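Local coordinates for RabGDI protein (Plasmodium falciparum 3D7, PDB 3P1W), which probably acts as a Rab GDP-dissociation inhibitor, binding Rab GTPases in their GDP-bound form during vesicle transport, at residues L47-P53 against T272-N278; V125-Q129 against S153-S157; K289-I293 against C303-I307. All coordinates share one frame; numbering follows the deposited sequence.

Interaction 1: residues L47-P53 against T272-N278; sequences LVLDRNP and TFMLNKN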
loop_
_atom_site.group_PDB
_atom_site.type_symbol
_atom_site.label_atom_id
_atom_site.label_comp_id
_atom_site.label_asym_id
_atom_site.label_seq_id
_atom_site.Cartn_x
_atom_site.Cartn_y
_atom_site.Cartn_z
ATOM N N LEU A 47 -8.600 -12.708 -20.466
ATOM C CA LEU A 47 -7.347 -13.444 -20.615
ATOM C C LEU A 47 -6.301 -12.622 -19.860
ATOM O O LEU A 47 -6.249 -11.405 -20.038
ATOM C CB LEU A 47 -6.951 -13.528 -22.076
ATOM C CG LEU A 47 -5.618 -14.213 -22.417
ATOM C CD1 LEU A 47 -5.570 -15.660 -21.925
ATOM C CD2 LEU A 47 -5.348 -14.162 -23.931
ATOM N N VAL A 48 -5.476 -13.285 -19.052
ATOM C CA VAL A 48 -4.412 -12.605 -18.284
ATOM C C VAL A 48 -3.067 -13.162 -18.723
ATOM O O VAL A 48 -2.868 -14.391 -18.658
ATOM C CB VAL A 48 -4.618 -12.811 -16.766
ATOM C CG1 VAL A 48 -3.528 -12.072 -15.954
ATOM C CG2 VAL A 48 -6.023 -12.339 -16.372
ATOM N N LEU A 49 -2.175 -12.284 -19.197
ATOM C CA LEU A 49 -0.880 -12.665 -19.761
ATOM C C LEU A 49 0.243 -11.949 -19.051
ATOM O O LEU A 49 0.107 -10.762 -18.744
ATOM C CB LEU A 49 -0.803 -12.263 -21.245
ATOM C CG LEU A 49 -1.945 -12.801 -22.103
ATOM C CD1 LEU A 49 -1.763 -12.343 -23.542
ATOM C CD2 LEU A 49 -1.984 -14.312 -22.007
ATOM N N ASP A 50 1.365 -12.645 -18.849
ATOM C CA ASP A 50 2.542 -12.058 -18.232
ATOM C C ASP A 50 3.791 -12.587 -18.917
ATOM O O ASP A 50 3.948 -13.805 -19.115
ATOM C CB ASP A 50 2.558 -12.401 -16.728
ATOM C CG ASP A 50 3.531 -11.525 -15.908
ATOM O OD1 ASP A 50 4.606 -11.140 -16.401
ATOM O OD2 ASP A 50 3.171 -11.214 -14.764
ATOM N N ARG A 51 4.686 -11.677 -19.276
ATOM C CA ARG A 51 5.941 -12.053 -19.915
ATOM C C ARG A 51 6.879 -12.859 -19.002
ATOM O O ARG A 51 7.723 -13.596 -19.483
ATOM C CB ARG A 51 6.661 -10.808 -20.434
ATOM C CG ARG A 51 7.245 -9.915 -19.349
ATOM C CD ARG A 51 8.087 -8.767 -19.911
ATOM N NE ARG A 51 7.273 -7.690 -20.460
ATOM C CZ ARG A 51 6.738 -6.685 -19.758
ATOM N NH1 ARG A 51 6.883 -6.598 -18.446
ATOM N NH2 ARG A 51 6.039 -5.755 -20.385
ATOM N N ASN A 52 6.738 -12.676 -17.688
ATOM C CA ASN A 52 7.628 -13.267 -16.708
ATOM C C ASN A 52 7.300 -14.728 -16.441
ATOM O O ASN A 52 6.166 -15.157 -16.677
ATOM C CB ASN A 52 7.513 -12.494 -15.373
ATOM C CG ASN A 52 7.989 -11.055 -15.470
ATOM O OD1 ASN A 52 8.905 -10.740 -16.230
ATOM N ND2 ASN A 52 7.369 -10.172 -14.680
ATOM N N PRO A 53 8.279 -15.490 -15.902
ATOM C CA PRO A 53 8.030 -16.875 -15.476
ATOM C C PRO A 53 7.481 -17.041 -14.053
ATOM O O PRO A 53 7.321 -18.167 -13.601
ATOM C CB PRO A 53 9.410 -17.544 -15.617
ATOM C CG PRO A 53 10.392 -16.453 -15.411
ATOM C CD PRO A 53 9.702 -15.131 -15.776
ATOM N N THR A 272 -8.283 -17.557 -17.690
ATOM C CA THR A 272 -7.104 -18.096 -17.027
ATOM C C THR A 272 -5.890 -17.201 -17.194
ATOM O O THR A 272 -5.830 -16.339 -18.092
ATOM C CB THR A 272 -6.697 -19.513 -17.519
ATOM O OG1 THR A 272 -5.902 -20.147 -16.497
ATOM C CG2 THR A 272 -5.894 -19.438 -18.842
ATOM N N PHE A 273 -4.922 -17.444 -16.318
ATOM C CA PHE A 273 -3.698 -16.650 -16.242
ATOM C C PHE A 273 -2.631 -17.434 -17.008
ATOM O O PHE A 273 -2.659 -18.681 -17.026
ATOM C CB PHE A 273 -3.268 -16.460 -14.797
ATOM C CG PHE A 273 -4.061 -15.413 -14.016
ATOM C CD1 PHE A 273 -5.427 -15.225 -14.207
ATOM C CD2 PHE A 273 -3.432 -14.662 -13.031
ATOM C CE1 PHE A 273 -6.135 -14.295 -13.462
ATOM C CE2 PHE A 273 -4.148 -13.727 -12.266
ATOM C CZ PHE A 273 -5.496 -13.548 -12.490
ATOM N N MET A 274 -1.730 -16.719 -17.677
ATOM C CA MET A 274 -0.665 -17.361 -18.430
ATOM C C MET A 274 0.649 -16.650 -18.233
ATOM O O MET A 274 0.777 -15.468 -18.540
ATOM C CB MET A 274 -0.991 -17.375 -19.929
ATOM C CG MET A 274 -2.329 -18.003 -20.272
ATOM S SD MET A 274 -2.479 -18.271 -22.061
ATOM C CE MET A 274 -1.691 -19.886 -22.223
ATOM N N LEU A 275 1.642 -17.393 -17.773
ATOM C CA LEU A 275 2.990 -16.872 -17.638
ATOM C C LEU A 275 3.782 -17.132 -18.904
ATOM O O LEU A 275 3.335 -17.867 -19.781
ATOM C CB LEU A 275 3.689 -17.519 -16.439
ATOM C CG LEU A 275 3.035 -17.252 -15.084
ATOM C CD1 LEU A 275 3.670 -18.127 -14.006
ATOM C CD2 LEU A 275 3.102 -15.759 -14.725
ATOM N N ASN A 276 4.971 -16.543 -18.982
ATOM C CA ASN A 276 5.884 -16.742 -20.115
ATOM C C ASN A 276 5.276 -16.410 -21.477
ATOM O O ASN A 276 5.628 -17.038 -22.500
ATOM C CB ASN A 276 6.414 -18.178 -20.127
ATOM C CG ASN A 276 7.107 -18.545 -18.846
ATOM O OD1 ASN A 276 8.132 -17.945 -18.480
ATOM N ND2 ASN A 276 6.557 -19.532 -18.147
ATOM N N LYS A 277 4.378 -15.427 -21.494
ATOM C CA LYS A 277 3.680 -15.010 -22.719
ATOM C C LYS A 277 4.132 -13.629 -23.153
ATOM O O LYS A 277 3.725 -12.621 -22.563
ATOM C CB LYS A 277 2.170 -15.011 -22.495
ATOM C CG LYS A 277 1.551 -16.399 -22.421
ATOM C CD LYS A 277 1.707 -17.170 -23.731
ATOM C CE LYS A 277 0.938 -18.477 -23.700
ATOM N NZ LYS A 277 1.512 -19.433 -24.669
ATOM N N ASN A 278 4.995 -13.586 -24.164
ATOM C CA ASN A 278 5.625 -12.336 -24.581
ATOM C C ASN A 278 4.855 -11.570 -25.668
ATOM O O ASN A 278 4.950 -11.863 -26.859
ATOM C CB ASN A 278 7.065 -12.578 -25.033
ATOM C CG ASN A 278 7.879 -11.286 -25.096
ATOM O OD1 ASN A 278 7.714 -10.373 -24.259
ATOM N ND2 ASN A 278 8.763 -11.200 -26.081
HETATM O O HOH W 1 9.415 -15.712 -19.281
HETATM O O HOH W 2 6.033 -8.727 -23.248
#
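Val48 sits over one face of the Phe273 ring, and this pair forms the tightly packed end of the contact. Val48 CG1 stands 3.8 Å from the ring centroid and only 9° off the normal, a CH-pi contact, while CG2 lies 3.5 Å from Phe273 CE1. With CG1 anti to the backbone N (chi1 -179°), CG1 comes over the ring centre and CG2 beside the CD1-CE1 bond. Helices 30-41 and 257-268 also pack against Phe273. The strands that carry Val48 and Phe273, 46-49 and 273-274, run parallel: Met274 N donates to Val48 O at 2.8 Å, and Asp50 N to Met274 O at 2.9 Å. On the other face of the sheet Leu49 CD2 packs against Met274 CB at 3.8 Å.

Beyond the strands the backbone pairing continues into loops. Asp50 O accepts from Lys277 N, 2.9 Å away and well above the carbonyl plane, and Asn52 O accepts from Asn276 N. Leu275 packs here, CD2 against Asp50 CB. The carboxylate of Asp50 closes an Asx turn through OD1 and Asn52 N, while its OD2 bonds Thr28 OG1. At the looser, wetter end, a water donates to both Arg51 O and Asn276 OD1, and a second joins Arg51 NE to Asn278 OD1. The charged ends look to other partners, Arg51 to Ser311 and Lys277 to Glu299.

The chemistry thus shifts from apolar packing around a parallel strand pair to amides and water around the Asx turn, and the loop after strand 46-49 seems held largely by backbone and water-mediated bonds, with Leu275 as its apolar share.

Interaction 2: residues V125-Q129 against S153-S157; sequences VYQHQ and SPLLS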
loop_
_atom_site.group_PDB
_atom_site.type_symbol
_atom_site.label_atom_id
_atom_site.label_comp_id
_atom_site.label_asym_id
_atom_site.label_seq_id
_atom_site.Cartn_x
_atom_site.Cartn_y
_atom_site.Cartn_z
ATOM N N VAL A 125 4.528 6.017 14.887
ATOM C CA VAL A 125 4.744 7.258 14.178
ATOM C C VAL A 125 6.022 7.927 14.711
ATOM O O VAL A 125 6.344 7.822 15.902
ATOM C CB VAL A 125 3.526 8.177 14.291
ATOM C CG1 VAL A 125 3.238 8.581 15.781
ATOM C CG2 VAL A 125 3.669 9.415 13.370
ATOM N N TYR A 126 6.741 8.609 13.821
ATOM C CA TYR A 126 7.991 9.303 14.199
ATOM C C TYR A 126 7.695 10.720 14.676
ATOM O O TYR A 126 7.013 11.493 13.995
ATOM C CB TYR A 126 8.865 9.339 12.959
ATOM C CG TYR A 126 10.293 9.773 13.107
ATOM C CD1 TYR A 126 11.316 8.872 12.893
ATOM C CD2 TYR A 126 10.622 11.107 13.322
ATOM C CE1 TYR A 126 12.630 9.268 12.939
ATOM C CE2 TYR A 126 11.935 11.510 13.362
ATOM C CZ TYR A 126 12.930 10.566 13.169
ATOM O OH TYR A 126 14.237 10.936 13.219
ATOM N N GLN A 127 8.200 11.047 15.868
ATOM C CA GLN A 127 8.174 12.381 16.414
ATOM C C GLN A 127 9.430 12.473 17.315
ATOM O O GLN A 127 9.506 11.846 18.374
ATOM C CB GLN A 127 6.890 12.645 17.233
ATOM C CG GLN A 127 6.785 14.100 17.699
ATOM C CD GLN A 127 5.974 14.303 18.970
ATOM O OE1 GLN A 127 6.533 14.564 20.047
ATOM N NE2 GLN A 127 4.653 14.205 18.852
ATOM N N HIS A 128 10.432 13.190 16.837
ATOM C CA HIS A 128 11.683 13.301 17.562
ATOM C C HIS A 128 11.479 14.116 18.849
ATOM O O HIS A 128 10.894 15.204 18.833
ATOM C CB HIS A 128 12.727 13.962 16.706
ATOM C CG HIS A 128 14.090 13.993 17.332
ATOM N ND1 HIS A 128 14.854 15.133 17.386
ATOM C CD2 HIS A 128 14.817 13.022 17.939
ATOM C CE1 HIS A 128 16.009 14.862 17.975
ATOM N NE2 HIS A 128 16.016 13.583 18.305
ATOM N N GLN A 129 11.949 13.552 19.947
ATOM C CA GLN A 129 11.948 14.246 21.226
ATOM C C GLN A 129 13.386 14.286 21.697
ATOM O O GLN A 129 14.044 13.248 21.830
ATOM C CB GLN A 129 11.054 13.501 22.202
ATOM C CG GLN A 129 9.586 13.472 21.723
ATOM C CD GLN A 129 8.689 12.610 22.582
ATOM O OE1 GLN A 129 9.156 11.892 23.473
ATOM N NE2 GLN A 129 7.386 12.687 22.329
ATOM N N SER A 153 -0.601 8.996 25.993
ATOM C CA SER A 153 0.345 8.945 24.864
ATOM C C SER A 153 1.582 9.803 25.059
ATOM O O SER A 153 1.459 11.005 25.246
ATOM C CB SER A 153 -0.317 9.388 23.572
ATOM O OG SER A 153 0.652 9.332 22.541
ATOM N N PRO A 154 2.787 9.208 24.924
ATOM C CA PRO A 154 4.040 9.989 24.975
ATOM C C PRO A 154 4.194 11.016 23.839
ATOM O O PRO A 154 5.090 11.865 23.872
ATOM C CB PRO A 154 5.124 8.917 24.889
ATOM C CG PRO A 154 4.462 7.770 24.178
ATOM C CD PRO A 154 3.046 7.778 24.663
ATOM N N LEU A 155 3.305 10.961 22.854
ATOM C CA LEU A 155 3.285 11.952 21.787
ATOM C C LEU A 155 2.748 13.308 22.218
ATOM O O LEU A 155 2.902 14.298 21.502
ATOM C CB LEU A 155 2.433 11.437 20.615
ATOM C CG LEU A 155 2.958 10.284 19.772
ATOM C CD1 LEU A 155 1.803 9.645 18.976
ATOM C CD2 LEU A 155 4.031 10.782 18.822
ATOM N N LEU A 156 2.114 13.360 23.390
ATOM C CA LEU A 156 1.339 14.521 23.789
ATOM C C LEU A 156 1.782 14.990 25.178
ATOM O O LEU A 156 2.013 14.178 26.049
ATOM C CB LEU A 156 -0.139 14.128 23.828
ATOM C CG LEU A 156 -0.726 13.487 22.564
ATOM C CD1 LEU A 156 -2.093 12.876 22.857
ATOM C CD2 LEU A 156 -0.797 14.500 21.450
ATOM N N SER A 157 1.900 16.293 25.365
ATOM C CA SER A 157 2.087 16.859 26.716
ATOM C C SER A 157 0.927 16.476 27.633
ATOM O O SER A 157 -0.157 16.150 27.154
ATOM C CB SER A 157 2.109 18.370 26.612
ATOM O OG SER A 157 0.784 18.855 26.394
#
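One face of the large mixed sheet meets the short connection between helices 147-151 and 158-173 where strand 117-129 presents Val125, Gln127 and Gln129 in alternation toward Pro154 and Leu155. Two glutamine amides do the polar work. Gln127 NE2 donates to Leu155 O at 3.2 Å, in the carbonyl plane and on a lone pair, with a nearly straight N-H...O angle of 170°. Gln129 NE2 donates to Pro154 O at 2.9 Å, tilted somewhat from that carbonyl's plane. The same NE2 also donates to Gln127 OE1 at 3.1 Å, meeting that oxygen from above its amide plane. Gln129 thereby engages two acceptors with one nitrogen, and the bond between the glutamines helps to fix which way each amide is flipped.

The receiving carbonyls sit in a type I beta turn from Ser153 to Leu156, closed by Leu156 N on Ser153 O. An ST turn is folded into it: Ser153 OG accepts from Leu155 N at 3.1 Å, tying the serine side chain to the backbone that carries both acceptors. Ser157 follows as the N-cap of helix 158-173, its OG bonded to Glu160 N.

Alongside the amides, Leu155 supplies the apolar part. Its chi1 of -70°, with CG anti to the carbonyl carbon, swings the branch toward the strand; CD1 meets Val125 CG1 at 3.7 Å, and CD2 lies against Gln127, 3.5 Å from NE2 and 3.8 Å from CB. Phe208 of helix 203-213 and His141 of strand 138-142 also touch Leu155.

Interaction 3: residues K289-I293 against C303-I307; sequences KVCGI and CDKVI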
loop_
_atom_site.group_PDB
_atom_site.type_symbol
_atom_site.label_atom_id
_atom_site.label_comp_id
_atom_site.label_asym_id
_atom_site.label_seq_id
_atom_site.Cartn_x
_atom_site.Cartn_y
_atom_site.Cartn_z
ATOM N N LYS A 289 -8.350 2.592 -31.762
ATOM C CA LYS A 289 -8.765 1.967 -30.504
ATOM C C LYS A 289 -8.269 0.531 -30.489
ATOM O O LYS A 289 -8.249 -0.143 -31.531
ATOM C CB LYS A 289 -10.278 1.971 -30.351
ATOM C CG LYS A 289 -10.912 3.351 -30.388
ATOM C CD LYS A 289 -12.339 3.315 -29.834
ATOM C CE LYS A 289 -13.193 4.435 -30.407
ATOM N NZ LYS A 289 -14.292 4.803 -29.481
ATOM N N VAL A 290 -7.882 0.053 -29.312
ATOM C CA VAL A 290 -7.340 -1.295 -29.213
ATOM C C VAL A 290 -8.403 -2.310 -29.651
ATOM O O VAL A 290 -9.586 -2.166 -29.337
ATOM C CB VAL A 290 -6.803 -1.627 -27.800
ATOM C CG1 VAL A 290 -7.950 -1.861 -26.799
ATOM C CG2 VAL A 290 -5.868 -2.841 -27.864
ATOM N N CYS A 291 -7.981 -3.298 -30.433
ATOM C CA CYS A 291 -8.871 -4.387 -30.838
ATOM C C CYS A 291 -8.211 -5.753 -30.661
ATOM O O CYS A 291 -8.887 -6.767 -30.752
ATOM C CB CYS A 291 -9.365 -4.182 -32.274
ATOM S SG CYS A 291 -8.098 -4.277 -33.522
ATOM N N GLY A 292 -6.910 -5.803 -30.369
ATOM C CA GLY A 292 -6.268 -7.090 -30.089
ATOM C C GLY A 292 -4.831 -7.003 -29.611
ATOM O O GLY A 292 -4.298 -5.902 -29.437
ATOM N N ILE A 293 -4.214 -8.168 -29.393
ATOM C CA ILE A 293 -2.779 -8.266 -29.023
ATOM C C ILE A 293 -2.109 -9.458 -29.720
ATOM O O ILE A 293 -2.769 -10.466 -30.020
ATOM C CB ILE A 293 -2.570 -8.398 -27.500
ATOM C CG1 ILE A 293 -3.297 -9.623 -26.952
ATOM C CG2 ILE A 293 -3.032 -7.115 -26.740
ATOM C CD1 ILE A 293 -2.427 -10.487 -26.102
ATOM N N CYS A 303 -9.855 -8.158 -28.532
ATOM C CA CYS A 303 -10.447 -7.693 -27.280
ATOM C C CYS A 303 -11.040 -6.302 -27.437
ATOM O O CYS A 303 -10.744 -5.589 -28.401
ATOM C CB CYS A 303 -9.406 -7.703 -26.150
ATOM S SG CYS A 303 -7.957 -6.691 -26.510
ATOM N N ASP A 304 -11.913 -5.941 -26.509
ATOM C CA ASP A 304 -12.555 -4.622 -26.511
ATOM C C ASP A 304 -11.801 -3.648 -25.603
ATOM O O ASP A 304 -11.846 -2.432 -25.819
ATOM C CB ASP A 304 -14.015 -4.737 -26.048
ATOM C CG ASP A 304 -14.850 -5.613 -26.968
ATOM O OD1 ASP A 304 -14.613 -5.593 -28.194
ATOM O OD2 ASP A 304 -15.737 -6.324 -26.465
ATOM N N LYS A 305 -11.128 -4.183 -24.584
ATOM C CA LYS A 305 -10.325 -3.362 -23.678
ATOM C C LYS A 305 -9.080 -4.079 -23.224
ATOM O O LYS A 305 -9.025 -5.309 -23.199
ATOM C CB LYS A 305 -11.155 -2.956 -22.441
ATOM C CG LYS A 305 -12.483 -2.232 -22.786
ATOM C CD LYS A 305 -13.271 -1.844 -21.549
ATOM C CE LYS A 305 -14.684 -1.353 -21.864
ATOM N NZ LYS A 305 -14.749 -0.268 -22.900
ATOM N N VAL A 306 -8.089 -3.290 -22.799
ATOM C CA VAL A 306 -6.894 -3.834 -22.202
ATOM C C VAL A 306 -6.660 -3.129 -20.852
ATOM O O VAL A 306 -6.909 -1.933 -20.724
ATOM C CB VAL A 306 -5.660 -3.617 -23.113
ATOM C CG1 VAL A 306 -4.339 -3.890 -22.375
ATOM C CG2 VAL A 306 -5.735 -4.482 -24.355
ATOM N N ILE A 307 -6.199 -3.885 -19.861
ATOM C CA ILE A 307 -5.666 -3.296 -18.602
ATOM C C ILE A 307 -4.248 -3.755 -18.510
ATOM O O ILE A 307 -3.974 -4.945 -18.682
ATOM C CB ILE A 307 -6.455 -3.760 -17.366
ATOM C CG1 ILE A 307 -7.909 -3.309 -17.437
ATOM C CG2 ILE A 307 -5.807 -3.213 -16.059
ATOM C CD1 ILE A 307 -8.836 -4.139 -16.506
HETATM O O HOH W 3 -11.321 -0.775 -28.211
#
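Cys291 O takes the direct hydrogen bond that joins the two segments, from Cys303 N at 2.8 Å. The N-H points at the oxygen at 160°, but the donor stands 56° out of the carbonyl plane and so does not use a lone pair. Next to it Cys303 O receives a CA-H...O contact from Cys291 CA at 3.3 Å. A water extends the pairing at the Val290 end, donating to Val290 O and also to Asp304 O, 3.0 Å away; it bridges the segments where their backbones have begun to part.

That parting follows from the path of the chain. Strands 290-295 and 300-303 are antiparallel neighbours, but the chain turns a corner at Asp304, just after the second, and residues 305-307 leave at 62° to residues 290-293; both 300-303 and 305-308 pair parallel with strand 20-26. Cys291 and Gly292 together face Val283 on the neighbouring strand 279-284, a classic beta bulge, so the irregularity lies beside the corner. Helix 30-41 covers Ile307 further along the departing strand.

Inside the corner the side chains are apolar. Val290 puts CG2 anti to its backbone N and CG1 between the N and the carbonyl carbon (chi1 74°); CG2 meets Val306 CG2 at 3.9 Å, the two side chains crossing at about a right angle, while CG1 lies near Lys305 CA at 4.2 Å. Ile293 CG2 approaches the same Val306 methyl more distantly. Cys303 SG rests alongside the backbone of Gly292, 4.0 Å from its CA. Phe282 of strand 279-284 packs against Val290, Ile293 and Val306, and Ile24 of strand 20-26 against Ile293 and Cys303.

Overall arrangement
Interactions 1 and 3 belong to the same mixed sheet, with strand 20-26 pairing with 46-49 on one hand and with 300-303 and 305-308 on the other. Their centres are about 16 Å apart, and they come into contact near Leu49 and Ile293. Interaction 2 lies across the chain's centre, about 48 Å from interaction 1 and 52 Å from interaction 3 between centres, on a face of the other large sheet, at strand 117-129. Along the chain it falls between residues 53 and 272, whereas interaction 3 follows interaction 1. The first sheet, with its parallel strands and helix 30-41, is consistent with the Rossmann-like part of the GDI fold.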